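Local coordinates for putative flagellar protein FliS (Parabacteroides merdae ATCC 43184, PDB 4YOK) that is of unknown function but pairs an N-terminal domain of the transthyretin (prealbumin-like) clan with a C-terminal domain of the E-set clan, at residues N149-D154 with T173-A178; V134-S139 with L165-S170. All blocks are in the same frame, centred on the assembly; numbering follows the deposited sequence.

Overall arrangement
Both contacts lie in the C-terminal half of the chain, on the same side of its centre and with centres about 8 Å apart. Contact 2 is the core one: residues 134-139 and 165-170 meet through aliphatic carbons alone, between two sheets. Contact 1 is only partly buried; there the edge strand 151-155 and its lead-in meet the short helix 173-177, and salt bridges lie within each segment, beside the apolar patch. The two share a sheet, since strands 131-139 and 151-155 are antiparallel neighbours in it, and Leu150 N lies 2.8 Å from Leu138 O, a probable hydrogen bond. Along the chain the segments of the two contacts alternate.

Contact 1. Residues N149-D154 with T173-A178; sequences NLYRQD and TEIVKA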
loop_
_atom_site.group_PDB
_atom_site.type_symbol
_atom_site.label_atom_id
_atom_site.label_comp_id
_atom_site.label_asym_id
_atom_site.label_seq_id
_atom_site.Cartn_x
_atom_site.Cartn_y
_atom_site.Cartn_z
ATOM N N ASN A 149 -4.539 8.138 10.942
ATOM C CA ASN A 149 -3.465 8.140 11.911
ATOM C C ASN A 149 -3.807 9.064 13.074
ATOM O O ASN A 149 -4.692 9.912 12.954
ATOM C CB ASN A 149 -2.154 8.598 11.217
ATOM C CG ASN A 149 -2.229 10.007 10.663
ATOM O OD1 ASN A 149 -2.226 10.967 11.430
ATOM N ND2 ASN A 149 -2.293 10.170 9.332
ATOM N N LEU A 150 -3.053 8.929 14.161
ATOM C CA LEU A 150 -3.127 9.746 15.362
ATOM C C LEU A 150 -2.048 10.837 15.332
ATOM O O LEU A 150 -2.158 11.867 16.010
ATOM C CB LEU A 150 -2.901 8.790 16.551
ATOM C CG LEU A 150 -3.314 9.273 17.904
ATOM C CD1 LEU A 150 -4.818 9.227 18.049
ATOM C CD2 LEU A 150 -2.690 8.399 18.975
ATOM N N TYR A 151 -0.965 10.587 14.577
ATOM C CA TYR A 151 0.169 11.500 14.452
ATOM C C TYR A 151 0.799 11.310 13.088
ATOM O O TYR A 151 0.971 10.168 12.646
ATOM C CB TYR A 151 1.229 11.228 15.555
ATOM C CG TYR A 151 2.479 12.070 15.409
ATOM C CD1 TYR A 151 2.565 13.332 15.996
ATOM C CD2 TYR A 151 3.576 11.612 14.678
ATOM C CE1 TYR A 151 3.698 14.127 15.843
ATOM C CE2 TYR A 151 4.728 12.397 14.529
ATOM C CZ TYR A 151 4.774 13.661 15.099
ATOM O OH TYR A 151 5.888 14.461 14.972
ATOM N N ARG A 152 1.163 12.434 12.444
ATOM C CA ARG A 152 1.808 12.424 11.144
ATOM C C ARG A 152 2.801 13.557 11.103
ATOM O O ARG A 152 2.453 14.681 11.484
ATOM C CB ARG A 152 0.758 12.576 10.001
ATOM C CG ARG A 152 1.404 12.753 8.608
ATOM C CD ARG A 152 0.349 12.774 7.495
ATOM N NE ARG A 152 0.884 13.381 6.275
ATOM C CZ ARG A 152 0.151 13.663 5.198
ATOM N NH1 ARG A 152 -1.138 13.341 5.159
ATOM N NH2 ARG A 152 0.698 14.275 4.157
ATOM N N GLN A 153 4.019 13.271 10.631
ATOM C CA GLN A 153 5.034 14.308 10.405
ATOM C C GLN A 153 5.650 14.061 9.043
ATOM O O GLN A 153 6.173 12.968 8.805
ATOM C CB GLN A 153 6.110 14.329 11.511
ATOM C CG GLN A 153 7.198 15.426 11.275
ATOM C CD GLN A 153 6.634 16.828 11.368
ATOM O OE1 GLN A 153 5.842 17.146 12.257
ATOM N NE2 GLN A 153 6.936 17.657 10.393
ATOM N N ASP A 154 5.597 15.068 8.156
ATOM C CA ASP A 154 6.178 14.975 6.806
ATOM C C ASP A 154 7.560 15.579 6.746
ATOM O O ASP A 154 7.871 16.525 7.476
ATOM C CB ASP A 154 5.287 15.681 5.779
ATOM C CG ASP A 154 3.903 15.073 5.596
ATOM O OD1 ASP A 154 3.624 14.014 6.217
ATOM O OD2 ASP A 154 3.107 15.650 4.846
ATOM N N THR A 173 -0.861 14.387 23.728
ATOM C CA THR A 173 -1.643 13.663 24.734
ATOM C C THR A 173 -2.305 12.416 24.195
ATOM O O THR A 173 -2.479 11.470 24.959
ATOM C CB THR A 173 -2.710 14.579 25.382
ATOM O OG1 THR A 173 -3.553 15.138 24.369
ATOM C CG2 THR A 173 -2.096 15.679 26.231
ATOM N N GLU A 174 -2.683 12.399 22.900
ATOM C CA GLU A 174 -3.334 11.234 22.281
ATOM C C GLU A 174 -2.396 10.020 22.248
ATOM O O GLU A 174 -2.842 8.908 22.518
ATOM C CB GLU A 174 -3.823 11.577 20.858
ATOM C CG GLU A 174 -5.065 12.463 20.853
ATOM C CD GLU A 174 -6.242 11.939 21.660
ATOM O OE1 GLU A 174 -6.745 10.838 21.337
ATOM O OE2 GLU A 174 -6.646 12.621 22.628
ATOM N N ILE A 175 -1.089 10.241 21.965
ATOM C CA ILE A 175 -0.084 9.157 21.947
ATOM C C ILE A 175 0.062 8.560 23.388
ATOM O O ILE A 175 0.014 7.345 23.557
ATOM C CB ILE A 175 1.286 9.670 21.374
ATOM C CG1 ILE A 175 1.156 9.944 19.841
ATOM C CG2 ILE A 175 2.423 8.635 21.653
ATOM C CD1 ILE A 175 2.221 10.823 19.231
ATOM N N VAL A 176 0.201 9.431 24.403
ATOM C CA VAL A 176 0.366 9.051 25.810
ATOM C C VAL A 176 -0.873 8.234 26.282
ATOM O O VAL A 176 -0.719 7.221 26.964
ATOM C CB VAL A 176 0.623 10.296 26.698
ATOM C CG1 VAL A 176 0.773 9.914 28.177
ATOM C CG2 VAL A 176 1.859 11.063 26.225
ATOM N N LYS A 177 -2.084 8.643 25.847
ATOM C CA LYS A 177 -3.371 8.006 26.200
ATOM C C LYS A 177 -3.646 6.680 25.486
ATOM O O LYS A 177 -4.480 5.905 25.953
ATOM C CB LYS A 177 -4.522 8.957 25.838
ATOM C CG LYS A 177 -4.852 10.016 26.884
ATOM C CD LYS A 177 -5.612 11.221 26.287
ATOM C CE LYS A 177 -6.941 10.875 25.641
ATOM N NZ LYS A 177 -7.717 12.093 25.289
ATOM N N ALA A 178 -3.049 6.478 24.312
ATOM C CA ALA A 178 -3.293 5.303 23.465
ATOM C C ALA A 178 -3.020 3.970 24.203
ATOM O O ALA A 178 -1.948 3.809 24.760
ATOM C CB ALA A 178 -2.435 5.398 22.211
#
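Leu150 and Glu174 bring the backbones closest, with CA atoms 7.1 Å apart, and no hydrogen bond joins the segments; the contact is packing, mostly side chain on side chain, with one leucine methyl against the helix backbone. The anti chi1 (-163°) of Leu150 puts its CG 3.8 Å from Glu174 CB, the two side chains crossing at about a right angle. Leu150 CD2 rests 3.6 Å from the carbonyl O of Glu174, with CG1 of Ile175 and CB of Ala178 a little farther off. An alanine in place of Leu150 would probably open a gap beside Glu174 CB and leave Ile175 and Ala178 without their leucine methyl. Ile175 sends CD1 to Tyr151 CB, 3.8 Å away, and close to CG and CD1 of the Tyr151 ring, the two side chains crossing obliquely. On the helix, Lys177 NZ pairs with Glu174 OE2 at 2.9 Å. Farther along the strand, Arg152 grips Asp154 side-on: NE meets OD1 of Asp154 at 2.8 Å, nearly straight (179°) and in the guanidinium plane, while NH2 donates to OD2, which is tilted from that plane. Leu150 and Tyr151 both face Leu138 on the neighbouring strand, a classic beta bulge at the start of an edge strand.

Contact 2. Residues V134-S139 with L165-S170; sequences VMLLLS and LSADIS
Leu136 and Leu165 meet between the two sheets of a beta sandwich, consistent with the E-set family of this domain; strands 131-139 and 161-168 belong to different sheets packed face to face. The methyls Leu136 CD1 and Leu165 CD1 are only 3.5 Å apart, tighter than usual van der Waals contact. The second methyl of Leu136, CD2, lies 3.9 Å from Ala167 CB, so the one leucine spans two residues of the facing strand. Leu165 CD1 also touches Val134 CG1 at 3.8 Å. Just after strand 161-168 ends, Ile169 brings CG2 to Leu138 CD1 at 4.1 Å, the two side chains crossing at about a right angle. The axes of segments 134-139 and 165-168 come within 8.8 Å, their N-to-C directions 52° apart, and no hydrogen bond joins the segments. From strand 115-124, beside 161-168 in the facing sheet, Phe120 and Ile122 touch Val134, Ala118 touches Leu136 and Met116 touches Leu138; from 182-189, the neighbour of 131-139 in its own sheet, Val187, Val185 and Ala183 touch Val134, Leu136 and Leu138 in turn. At the end of strand 161-168 an Asx turn spans Asp168 to Ser170: Asp168 OD1 accepts from Ser170 N at 3.0 Å and, on the syn side, from Ser170 OG at 2.6 Å.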
loop_
_atom_site.group_PDB
_atom_site.type_symbol
_atom_site.label_atom_id
_atom_site.label_comp_id
_atom_site.label_asym_id
_atom_site.label_seq_id
_atom_site.Cartn_x
_atom_site.Cartn_y
_atom_site.Cartn_z
ATOM N N VAL A 134 8.209 12.113 2.588
ATOM C CA VAL A 134 8.361 10.957 3.460
ATOM C C VAL A 134 7.507 11.256 4.702
ATOM O O VAL A 134 7.539 12.380 5.229
ATOM C CB VAL A 134 9.847 10.683 3.772
ATOM C CG1 VAL A 134 9.990 9.542 4.760
ATOM C CG2 VAL A 134 10.610 10.368 2.482
HETATM N N MSE A 135 6.755 10.266 5.164
HETATM C CA MSE A 135 5.832 10.457 6.288
HETATM C C MSE A 135 6.095 9.465 7.408
HETATM O O MSE A 135 6.259 8.265 7.161
HETATM C CB MSE A 135 4.361 10.317 5.819
HETATM C CG MSE A 135 3.986 11.310 4.729
HETATM SE SE MSE A 135 2.251 10.859 3.985
HETATM C CE MSE A 135 2.935 9.419 2.745
ATOM N N LEU A 136 6.150 9.985 8.636
ATOM C CA LEU A 136 6.282 9.212 9.875
ATOM C C LEU A 136 4.904 9.205 10.488
ATOM O O LEU A 136 4.323 10.274 10.668
ATOM C CB LEU A 136 7.347 9.830 10.799
ATOM C CG LEU A 136 8.747 9.201 10.714
ATOM C CD1 LEU A 136 9.319 9.236 9.309
ATOM C CD2 LEU A 136 9.688 9.789 11.744
ATOM N N LEU A 137 4.332 8.008 10.708
ATOM C CA LEU A 137 2.960 7.866 11.180
ATOM C C LEU A 137 2.820 7.002 12.405
ATOM O O LEU A 137 3.530 5.997 12.552
ATOM C CB LEU A 137 2.099 7.224 10.055
ATOM C CG LEU A 137 2.159 7.872 8.671
ATOM C CD1 LEU A 137 1.676 6.906 7.578
ATOM C CD2 LEU A 137 1.383 9.181 8.644
ATOM N N LEU A 138 1.859 7.367 13.272
ATOM C CA LEU A 138 1.460 6.565 14.423
ATOM C C LEU A 138 -0.056 6.431 14.405
ATOM O O LEU A 138 -0.755 7.366 13.993
ATOM C CB LEU A 138 1.922 7.132 15.778
ATOM C CG LEU A 138 3.440 7.179 16.031
ATOM C CD1 LEU A 138 3.765 8.100 17.215
ATOM C CD2 LEU A 138 4.008 5.775 16.289
ATOM N N SER A 139 -0.557 5.277 14.839
ATOM C CA SER A 139 -1.991 5.040 14.921
ATOM C C SER A 139 -2.321 4.284 16.206
ATOM O O SER A 139 -1.479 3.520 16.682
ATOM C CB SER A 139 -2.449 4.225 13.702
ATOM O OG SER A 139 -3.831 3.908 13.813
ATOM N N LEU A 165 15.379 9.670 10.635
ATOM C CA LEU A 165 14.428 10.728 10.998
ATOM C C LEU A 165 13.964 10.633 12.441
ATOM O O LEU A 165 13.862 9.539 13.012
ATOM C CB LEU A 165 13.192 10.681 10.068
ATOM C CG LEU A 165 13.473 10.620 8.558
ATOM C CD1 LEU A 165 12.206 10.394 7.757
ATOM C CD2 LEU A 165 14.158 11.888 8.048
ATOM N N SER A 166 13.691 11.803 13.032
ATOM C CA SER A 166 13.152 11.921 14.393
ATOM C C SER A 166 12.053 12.948 14.369
ATOM O O SER A 166 12.280 14.076 13.932
ATOM C CB SER A 166 14.230 12.291 15.404
ATOM O OG SER A 166 15.049 11.170 15.677
ATOM N N ALA A 167 10.856 12.539 14.747
ATOM C CA ALA A 167 9.676 13.412 14.769
ATOM C C ALA A 167 9.328 13.710 16.212
ATOM O O ALA A 167 9.292 12.787 17.039
ATOM C CB ALA A 167 8.504 12.748 14.047
ATOM N N ASP A 168 9.113 14.990 16.531
ATOM C CA ASP A 168 8.824 15.404 17.905
ATOM C C ASP A 168 7.377 15.065 18.271
ATOM O O ASP A 168 6.450 15.693 17.768
ATOM C CB ASP A 168 9.085 16.909 18.060
ATOM C CG ASP A 168 8.990 17.430 19.476
ATOM O OD1 ASP A 168 8.661 16.634 20.383
ATOM O OD2 ASP A 168 9.355 18.587 19.692
ATOM N N ILE A 169 7.190 14.075 19.157
ATOM C CA ILE A 169 5.853 13.666 19.598
ATOM C C ILE A 169 5.572 14.183 21.026
ATOM O O ILE A 169 4.551 13.822 21.611
ATOM C CB ILE A 169 5.694 12.120 19.513
ATOM C CG1 ILE A 169 6.727 11.417 20.441
ATOM C CG2 ILE A 169 5.760 11.615 18.042
ATOM C CD1 ILE A 169 6.462 9.828 20.684
ATOM N N SER A 170 6.487 14.981 21.614
ATOM C CA SER A 170 6.299 15.488 22.983
ATOM C C SER A 170 5.047 16.374 23.075
ATOM O O SER A 170 4.657 17.000 22.093
ATOM C CB SER A 170 7.530 16.263 23.437
ATOM O OG SER A 170 7.668 17.435 22.647
#